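Local coordinates for protein Csm3 (Thermoplasma volcanium, PDB 6AE2) that probably binds crRNA and cleaves target RNA as a RAMP-family subunit of the type III-A CRISPR-Cas Csm effector complex in antiviral defence, at residues 140-152 with 164-176. Numbering follows the deposited sequence.
Sequences AEDARNVIEIKSE and PRFIERVRRGTKF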
ATOM      1  N   ALA A 140      -9.483  16.242  18.887  1.00 92.04           N
ATOM      2  CA  ALA A 140      -8.900  14.943  19.216  1.00 90.94           C
ATOM      3  C   ALA A 140      -9.763  13.773  18.752  1.00 89.66           C
ATOM      4  O   ALA A 140      -9.250  12.658  18.607  1.00 89.98           O
ATOM      5  CB  ALA A 140      -8.656  14.840  20.723  1.00 94.63           C
ATOM      6  N   GLU A 141     -11.059  13.994  18.523  1.00 88.17           N
ATOM      7  CA  GLU A 141     -11.883  12.928  17.967  1.00 90.60           C
ATOM      8  C   GLU A 141     -11.720  12.836  16.454  1.00 79.67           C
ATOM      9  O   GLU A 141     -11.749  11.736  15.891  1.00 84.95           O
ATOM     10  CB  GLU A 141     -13.348  13.136  18.342  1.00102.76           C
ATOM     11  CG  GLU A 141     -14.046  11.853  18.756  1.00112.42           C
ATOM     12  CD  GLU A 141     -14.533  11.039  17.571  1.00118.64           C
ATOM     13  OE1 GLU A 141     -14.213   9.833  17.510  1.00119.63           O
ATOM     14  OE2 GLU A 141     -15.242  11.598  16.705  1.00120.16           O
ATOM     15  N   ASP A 142     -11.546  13.979  15.779  1.00 71.42           N
ATOM     16  CA  ASP A 142     -11.112  13.956  14.385  1.00 72.40           C
ATOM     17  C   ASP A 142      -9.764  13.265  14.238  1.00 68.58           C
ATOM     18  O   ASP A 142      -9.466  12.700  13.179  1.00 64.78           O
ATOM     19  CB  ASP A 142     -11.011  15.378  13.827  1.00 78.18           C
ATOM     20  CG  ASP A 142     -12.361  16.022  13.601  1.00 83.65           C
ATOM     21  OD1 ASP A 142     -13.331  15.294  13.308  1.00 89.59           O
ATOM     22  OD2 ASP A 142     -12.445  17.267  13.703  1.00 81.59           O
ATOM     23  N   ALA A 143      -8.940  13.310  15.288  1.00 70.04           N
ATOM     24  CA  ALA A 143      -7.579  12.794  15.262  1.00 66.63           C
ATOM     25  C   ALA A 143      -7.542  11.322  14.877  1.00 63.49           C
ATOM     26  O   ALA A 143      -7.176  10.992  13.748  1.00 62.07           O
ATOM     27  CB  ALA A 143      -6.901  13.003  16.617  1.00 65.34           C
ATOM     28  N   ARG A 144      -7.928  10.433  15.792  1.00 78.90           N
ATOM     29  CA  ARG A 144      -7.805   8.994  15.592  1.00 86.81           C
ATOM     30  C   ARG A 144      -8.978   8.377  14.834  1.00 85.94           C
ATOM     31  O   ARG A 144      -9.151   7.154  14.868  1.00 88.33           O
ATOM     32  CB  ARG A 144      -7.605   8.287  16.933  1.00103.63           C
ATOM     33  CG  ARG A 144      -6.637   9.046  17.822  1.00112.70           C
ATOM     34  CD  ARG A 144      -5.200   8.585  17.601  1.00116.38           C
ATOM     35  NE  ARG A 144      -4.964   7.167  17.869  1.00120.06           N
ATOM     36  CZ  ARG A 144      -3.793   6.690  18.283  1.00121.14           C
ATOM     37  NH1 ARG A 144      -2.776   7.515  18.463  1.00121.88           N
ATOM     38  NH2 ARG A 144      -3.630   5.399  18.519  1.00122.22           N
ATOM     39  N   ASN A 145      -9.786   9.191  14.152  1.00 43.29           N
ATOM     40  CA  ASN A 145     -10.408   8.701  12.929  1.00 47.65           C
ATOM     41  C   ASN A 145      -9.339   8.230  11.954  1.00 53.35           C
ATOM     42  O   ASN A 145      -9.584   7.337  11.138  1.00 60.82           O
ATOM     43  CB  ASN A 145     -11.253   9.799  12.288  1.00 60.17           C
ATOM     44  CG  ASN A 145     -12.650   9.877  12.863  1.00 70.92           C
ATOM     45  OD1 ASN A 145     -12.898   9.456  13.991  1.00 71.75           O
ATOM     46  ND2 ASN A 145     -13.578  10.423  12.082  1.00 75.46           N
ATOM     47  N   VAL A 146      -8.149   8.834  12.028  1.00 46.72           N
ATOM     48  CA  VAL A 146      -7.005   8.456  11.207  1.00 36.66           C
ATOM     49  C   VAL A 146      -6.684   6.972  11.349  1.00 33.23           C
ATOM     50  O   VAL A 146      -6.117   6.361  10.434  1.00 31.28           O
ATOM     51  CB  VAL A 146      -5.808   9.361  11.584  1.00 31.78           C
ATOM     52  CG1 VAL A 146      -4.470   8.688  11.350  1.00 32.74           C
ATOM     53  CG2 VAL A 146      -5.891  10.684  10.835  1.00 27.53           C
ATOM     54  N   ILE A 147      -7.061   6.357  12.467  1.00 28.31           N
ATOM     55  CA  ILE A 147      -6.659   4.989  12.768  1.00 27.54           C
ATOM     56  C   ILE A 147      -7.859   4.060  12.646  1.00 34.12           C
ATOM     57  O   ILE A 147      -8.918   4.299  13.243  1.00 36.33           O
ATOM     58  CB  ILE A 147      -5.995   4.882  14.152  1.00 30.56           C
ATOM     59  CG1 ILE A 147      -4.512   5.266  14.040  1.00 33.79           C
ATOM     60  CG2 ILE A 147      -6.135   3.474  14.705  1.00 25.71           C
ATOM     61  CD1 ILE A 147      -3.678   4.935  15.239  1.00 41.47           C
ATOM     62  N   GLU A 148      -7.686   3.002  11.861  1.00 38.17           N
ATOM     63  CA  GLU A 148      -8.667   1.938  11.732  1.00 37.85           C
ATOM     64  C   GLU A 148      -8.189   0.711  12.498  1.00 37.20           C
ATOM     65  O   GLU A 148      -6.995   0.393  12.504  1.00 36.57           O
ATOM     66  CB  GLU A 148      -8.900   1.589  10.259  1.00 35.05           C
ATOM     67  CG  GLU A 148      -9.339   0.153  10.024  1.00 45.32           C
ATOM     68  CD  GLU A 148      -9.052  -0.338   8.619  1.00 49.99           C
ATOM     69  OE1 GLU A 148      -9.958  -0.943   8.007  1.00 50.98           O
ATOM     70  OE2 GLU A 148      -7.930  -0.114   8.121  1.00 46.91           O
ATOM     71  N   ILE A 149      -9.125   0.039  13.160  1.00 31.46           N
ATOM     72  CA  ILE A 149      -8.869  -1.243  13.799  1.00 35.14           C
ATOM     73  C   ILE A 149      -9.312  -2.334  12.834  1.00 38.95           C
ATOM     74  O   ILE A 149     -10.500  -2.441  12.504  1.00 35.58           O
ATOM     75  CB  ILE A 149      -9.599  -1.354  15.145  1.00 35.78           C
ATOM     76  CG1 ILE A 149      -9.228  -0.173  16.045  1.00 36.94           C
ATOM     77  CG2 ILE A 149      -9.265  -2.674  15.821  1.00 37.98           C
ATOM     78  CD1 ILE A 149      -9.699  -0.324  17.478  1.00 42.01           C
ATOM     79  N   LYS A 150      -8.357  -3.136  12.372  1.00 41.72           N
ATOM     80  CA  LYS A 150      -8.603  -4.154  11.359  1.00 43.90           C
ATOM     81  C   LYS A 150      -8.352  -5.537  11.942  1.00 50.10           C
ATOM     82  O   LYS A 150      -7.272  -5.804  12.479  1.00 47.37           O
ATOM     83  CB  LYS A 150      -7.713  -3.926  10.135  1.00 39.42           C
ATOM     84  CG  LYS A 150      -7.756  -5.045   9.109  1.00 47.69           C
ATOM     85  CD  LYS A 150      -8.925  -4.883   8.151  1.00 49.74           C
ATOM     86  CE  LYS A 150      -9.066  -6.101   7.251  1.00 52.56           C
ATOM     87  NZ  LYS A 150      -7.822  -6.357   6.468  1.00 55.37           N
ATOM     88  N   SER A 151      -9.346  -6.412  11.822  1.00 54.70           N
ATOM     89  CA  SER A 151      -9.223  -7.779  12.303  1.00 53.43           C
ATOM     90  C   SER A 151      -8.543  -8.662  11.263  1.00 49.07           C
ATOM     91  O   SER A 151      -8.755  -8.512  10.054  1.00 52.65           O
ATOM     92  CB  SER A 151     -10.598  -8.353  12.644  1.00 53.74           C
ATOM     93  OG  SER A 151     -11.347  -8.604  11.467  1.00 58.75           O
ATOM     94  N   GLU A 152      -7.707  -9.580  11.746  1.00 49.07           N
ATOM     95  CA  GLU A 152      -7.075 -10.599  10.905  1.00 55.54           C
ATOM     96  C   GLU A 152      -7.015 -11.931  11.653  1.00 61.79           C
ATOM     97  O   GLU A 152      -6.858 -12.990  11.045  1.00 69.68           O
ATOM     98  CB  GLU A 152      -5.662 -10.180  10.477  1.00 55.05           C
ATOM     99  CG  GLU A 152      -5.552  -8.768   9.922  1.00 58.24           C
ATOM    100  CD  GLU A 152      -5.726  -8.712   8.416  1.00 58.11           C
ATOM    101  OE1 GLU A 152      -5.925  -9.778   7.794  1.00 59.24           O
ATOM    102  OE2 GLU A 152      -5.671  -7.599   7.853  1.00 46.69           O
ATOM    103  N   PRO A 164      -7.827 -14.318  15.181  1.00 98.20           N
ATOM    104  CA  PRO A 164      -8.663 -13.126  15.000  1.00 95.09           C
ATOM    105  C   PRO A 164      -8.174 -11.935  15.820  1.00 92.58           C
ATOM    106  O   PRO A 164      -8.932 -11.388  16.621  1.00 96.40           O
ATOM    107  CB  PRO A 164     -10.041 -13.588  15.483  1.00 92.49           C
ATOM    108  CG  PRO A 164     -10.027 -15.065  15.296  1.00 97.47           C
ATOM    109  CD  PRO A 164      -8.620 -15.492  15.583  1.00100.33           C
ATOM    110  N   ARG A 165      -6.919 -11.544  15.620  1.00 83.26           N
ATOM    111  CA  ARG A 165      -6.370 -10.389  16.312  1.00 76.43           C
ATOM    112  C   ARG A 165      -6.794  -9.099  15.612  1.00 67.48           C
ATOM    113  O   ARG A 165      -7.291  -9.105  14.484  1.00 60.17           O
ATOM    114  CB  ARG A 165      -4.847 -10.486  16.393  1.00 73.77           C
ATOM    115  CG  ARG A 165      -4.163 -10.705  15.056  1.00 72.80           C
ATOM    116  CD  ARG A 165      -2.844 -11.438  15.233  1.00 79.90           C
ATOM    117  NE  ARG A 165      -1.985 -10.785  16.216  1.00 83.52           N
ATOM    118  CZ  ARG A 165      -1.093  -9.844  15.921  1.00 80.94           C
ATOM    119  NH1 ARG A 165      -0.940  -9.442  14.667  1.00 76.60           N
ATOM    120  NH2 ARG A 165      -0.355  -9.305  16.882  1.00 78.88           N
ATOM    121  N   PHE A 166      -6.587  -7.978  16.298  1.00 67.31           N
ATOM    122  CA  PHE A 166      -7.037  -6.669  15.833  1.00 61.34           C
ATOM    123  C   PHE A 166      -5.823  -5.770  15.641  1.00 53.20           C
ATOM    124  O   PHE A 166      -5.147  -5.417  16.611  1.00 55.64           O
ATOM    125  CB  PHE A 166      -8.030  -6.057  16.819  1.00 59.55           C
ATOM    126  CG  PHE A 166      -9.265  -6.886  17.015  1.00 67.42           C
ATOM    127  CD1 PHE A 166      -9.282  -7.926  17.930  1.00 70.88           C
ATOM    128  CD2 PHE A 166     -10.405  -6.634  16.273  1.00 66.66           C
ATOM    129  CE1 PHE A 166     -10.416  -8.692  18.107  1.00 70.63           C
ATOM    130  CE2 PHE A 166     -11.542  -7.396  16.446  1.00 67.01           C
ATOM    131  CZ  PHE A 166     -11.548  -8.427  17.364  1.00 70.33           C
ATOM    132  N   ILE A 167      -5.560  -5.391  14.395  1.00 45.57           N
ATOM    133  CA  ILE A 167      -4.370  -4.635  14.030  1.00 38.54           C
ATOM    134  C   ILE A 167      -4.770  -3.206  13.696  1.00 36.31           C
ATOM    135  O   ILE A 167      -5.757  -2.972  12.989  1.00 38.89           O
ATOM    136  CB  ILE A 167      -3.636  -5.297  12.848  1.00 40.28           C
ATOM    137  CG1 ILE A 167      -3.380  -6.776  13.153  1.00 43.45           C
ATOM    138  CG2 ILE A 167      -2.337  -4.567  12.545  1.00 34.87           C
ATOM    139  CD1 ILE A 167      -2.424  -7.446  12.192  1.00 45.98           C
ATOM    140  N   GLU A 168      -4.004  -2.250  14.213  1.00 38.15           N
ATOM    141  CA  GLU A 168      -4.224  -0.846  13.905  1.00 33.55           C
ATOM    142  C   GLU A 168      -3.562  -0.485  12.583  1.00 29.90           C
ATOM    143  O   GLU A 168      -2.496  -1.001  12.235  1.00 40.78           O
ATOM    144  CB  GLU A 168      -3.666   0.043  15.017  1.00 41.30           C
ATOM    145  CG  GLU A 168      -4.532   0.119  16.261  1.00 47.71           C
ATOM    146  CD  GLU A 168      -4.016   1.139  17.256  1.00 54.92           C
ATOM    147  OE1 GLU A 168      -3.001   1.803  16.955  1.00 54.97           O
ATOM    148  OE2 GLU A 168      -4.619   1.271  18.342  1.00 58.07           O
ATOM    149  N   ARG A 169      -4.216   0.403  11.835  1.00 30.47           N
ATOM    150  CA  ARG A 169      -3.677   0.921  10.586  1.00 27.69           C
ATOM    151  C   ARG A 169      -4.024   2.396  10.459  1.00 28.97           C
ATOM    152  O   ARG A 169      -5.038   2.861  10.987  1.00 27.91           O
ATOM    153  CB  ARG A 169      -4.206   0.176   9.348  1.00 31.27           C
ATOM    154  CG  ARG A 169      -4.321  -1.331   9.486  1.00 38.09           C
ATOM    155  CD  ARG A 169      -5.325  -1.883   8.497  1.00 44.85           C
ATOM    156  NE  ARG A 169      -4.737  -2.083   7.178  1.00 43.88           N
ATOM    157  CZ  ARG A 169      -5.441  -2.243   6.064  1.00 36.97           C
ATOM    158  NH1 ARG A 169      -6.767  -2.221   6.106  1.00 36.60           N
ATOM    159  NH2 ARG A 169      -4.820  -2.421   4.907  1.00 40.00           N
ATOM    160  N   VAL A 170      -3.170   3.125   9.750  1.00 21.00           N
ATOM    161  CA  VAL A 170      -3.436   4.514   9.401  1.00 21.72           C
ATOM    162  C   VAL A 170      -4.253   4.509   8.117  1.00 22.29           C
ATOM    163  O   VAL A 170      -3.792   4.014   7.083  1.00 20.96           O
ATOM    164  CB  VAL A 170      -2.131   5.304   9.231  1.00 27.56           C
ATOM    165  CG1 VAL A 170      -2.431   6.775   9.039  1.00 18.72           C
ATOM    166  CG2 VAL A 170      -1.219   5.093  10.433  1.00 19.44           C
ATOM    167  N   ARG A 171      -5.470   5.045   8.186  1.00 23.65           N
ATOM    168  CA  ARG A 171      -6.413   4.894   7.090  1.00 23.44           C
ATOM    169  C   ARG A 171      -5.890   5.563   5.821  1.00 28.68           C
ATOM    170  O   ARG A 171      -5.048   6.463   5.855  1.00 29.41           O
ATOM    171  CB  ARG A 171      -7.780   5.464   7.471  1.00 30.27           C
ATOM    172  CG  ARG A 171      -7.878   6.982   7.449  1.00 43.07           C
ATOM    173  CD  ARG A 171      -9.202   7.437   8.044  1.00 59.85           C
ATOM    174  NE  ARG A 171      -9.219   8.865   8.352  1.00 70.26           N
ATOM    175  CZ  ARG A 171     -10.299   9.528   8.756  1.00 72.21           C
ATOM    176  NH1 ARG A 171     -11.454   8.892   8.905  1.00 73.48           N
ATOM    177  NH2 ARG A 171     -10.224  10.826   9.014  1.00 71.62           N
ATOM    178  N   ARG A 172      -6.390   5.083   4.686  1.00 32.81           N
ATOM    179  CA  ARG A 172      -6.025   5.648   3.396  1.00 32.26           C
ATOM    180  C   ARG A 172      -6.379   7.128   3.340  1.00 26.13           C
ATOM    181  O   ARG A 172      -7.450   7.544   3.787  1.00 28.26           O
ATOM    182  CB  ARG A 172      -6.741   4.875   2.286  1.00 32.42           C
ATOM    183  CG  ARG A 172      -7.095   5.661   1.032  1.00 29.13           C
ATOM    184  CD  ARG A 172      -8.125   4.871   0.230  1.00 32.63           C
ATOM    185  NE  ARG A 172      -8.357   5.377  -1.119  1.00 30.14           N
ATOM    186  CZ  ARG A 172      -7.582   5.095  -2.161  1.00 34.30           C
ATOM    187  NH1 ARG A 172      -6.519   4.320  -2.001  1.00 31.31           N
ATOM    188  NH2 ARG A 172      -7.865   5.586  -3.361  1.00 39.04           N
ATOM    189  N   GLY A 173      -5.465   7.932   2.806  1.00 30.07           N
ATOM    190  CA  GLY A 173      -5.707   9.340   2.603  1.00 19.33           C
ATOM    191  C   GLY A 173      -5.030  10.262   3.597  1.00 18.78           C
ATOM    192  O   GLY A 173      -4.906  11.459   3.316  1.00 31.13           O
ATOM    193  N   THR A 174      -4.605   9.755   4.750  1.00 18.51           N
ATOM    194  CA  THR A 174      -3.860  10.600   5.670  1.00 31.59           C
ATOM    195  C   THR A 174      -2.479  10.884   5.100  1.00 31.63           C
ATOM    196  O   THR A 174      -1.880  10.050   4.413  1.00 23.21           O
ATOM    197  CB  THR A 174      -3.726   9.951   7.048  1.00 38.09           C
ATOM    198  OG1 THR A 174      -2.570   9.110   7.063  1.00 53.62           O
ATOM    199  CG2 THR A 174      -4.962   9.136   7.386  1.00 35.06           C
ATOM    200  N   LYS A 175      -1.976  12.079   5.381  1.00 30.69           N
ATOM    201  CA  LYS A 175      -0.744  12.557   4.776  1.00 23.88           C
ATOM    202  C   LYS A 175       0.271  12.909   5.851  1.00 23.33           C
ATOM    203  O   LYS A 175      -0.082  13.440   6.908  1.00 26.67           O
ATOM    204  CB  LYS A 175      -1.016  13.766   3.880  1.00 22.68           C
ATOM    205  CG  LYS A 175      -1.557  13.374   2.516  1.00 27.83           C
ATOM    206  CD  LYS A 175      -2.467  14.441   1.936  1.00 39.39           C
ATOM    207  CE  LYS A 175      -2.860  14.098   0.508  1.00 43.90           C
ATOM    208  NZ  LYS A 175      -3.301  15.301  -0.250  1.00 50.00           N
ATOM    209  N   PHE A 176       1.532  12.600   5.569  1.00 29.12           N
ATOM    210  CA  PHE A 176       2.644  12.863   6.470  1.00 28.28           C
ATOM    211  C   PHE A 176       3.627  13.805   5.790  1.00 29.03           C
ATOM    212  O   PHE A 176       3.886  13.685   4.587  1.00 21.95           O
ATOM    213  CB  PHE A 176       3.357  11.572   6.868  1.00 30.75           C
ATOM    214  CG  PHE A 176       2.506  10.636   7.678  1.00 29.26           C
ATOM    215  CD1 PHE A 176       2.537  10.665   9.065  1.00 24.03           C
ATOM    216  CD2 PHE A 176       1.668   9.729   7.050  1.00 22.42           C
ATOM    217  CE1 PHE A 176       1.751   9.799   9.809  1.00 16.53           C
ATOM    218  CE2 PHE A 176       0.883   8.863   7.785  1.00 23.07           C
ATOM    219  CZ  PHE A 176       0.923   8.898   9.165  1.00 22.24           C
TER
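E148 and K150 pair through their backbones with R169 and I167, and these four residues carry the antiparallel register of strands 147-151 and 166-170. Each is both donor and acceptor: E148 N reaches R169 O at 2.8 Å and R169 N returns to E148 O, while K150 N and I167 N exchange bonds with I167 O and K150 O. One further backbone bond extends the pairing at each end, R171 N to V146 O (2.7 Å) and E152 N to R165 O (2.8 Å).

On the face bearing E148, K150 and R169, polar ends compensate one another. The E148 carboxylate lies alongside the R169 guanidinium, their planes 25° apart, in a salt bridge whose hydrogen bond from NH1 to OE2 is weak (3.1 Å, 132°). Stronger partners lie across the subunit interface: Y77 of the second subunit binds E148 OE1, and D129 of that subunit forms a salt bridge with R169 NH2. K150, its chain bent at chi2 (85°) and again at chi4, sets NZ 2.8 Å from E152 OE2 in a hydrogen-bonded salt bridge, and NZ also bonds to S81 of the second subunit; E152 OE2 is hydrogen-bonded to Y217 as well, and R215 pairs with E152 OE1. These carboxylates probably temper the repulsion between K150 NZ and R169 NH1.

The other face is more apolar, with I149 CG2 against F166 CB (3.7 Å); there E168 OE1 accepts from V60 N and makes only a long ion pair with R144. R171 lays one guanidinium face over the N145 carbonyl carbon. The whole is a two-stranded antiparallel beta hairpin, lying in the chain between the neighbouring sheet strands 125-132 and 175-185 of this RAMP protein and contributing to its dimer contact.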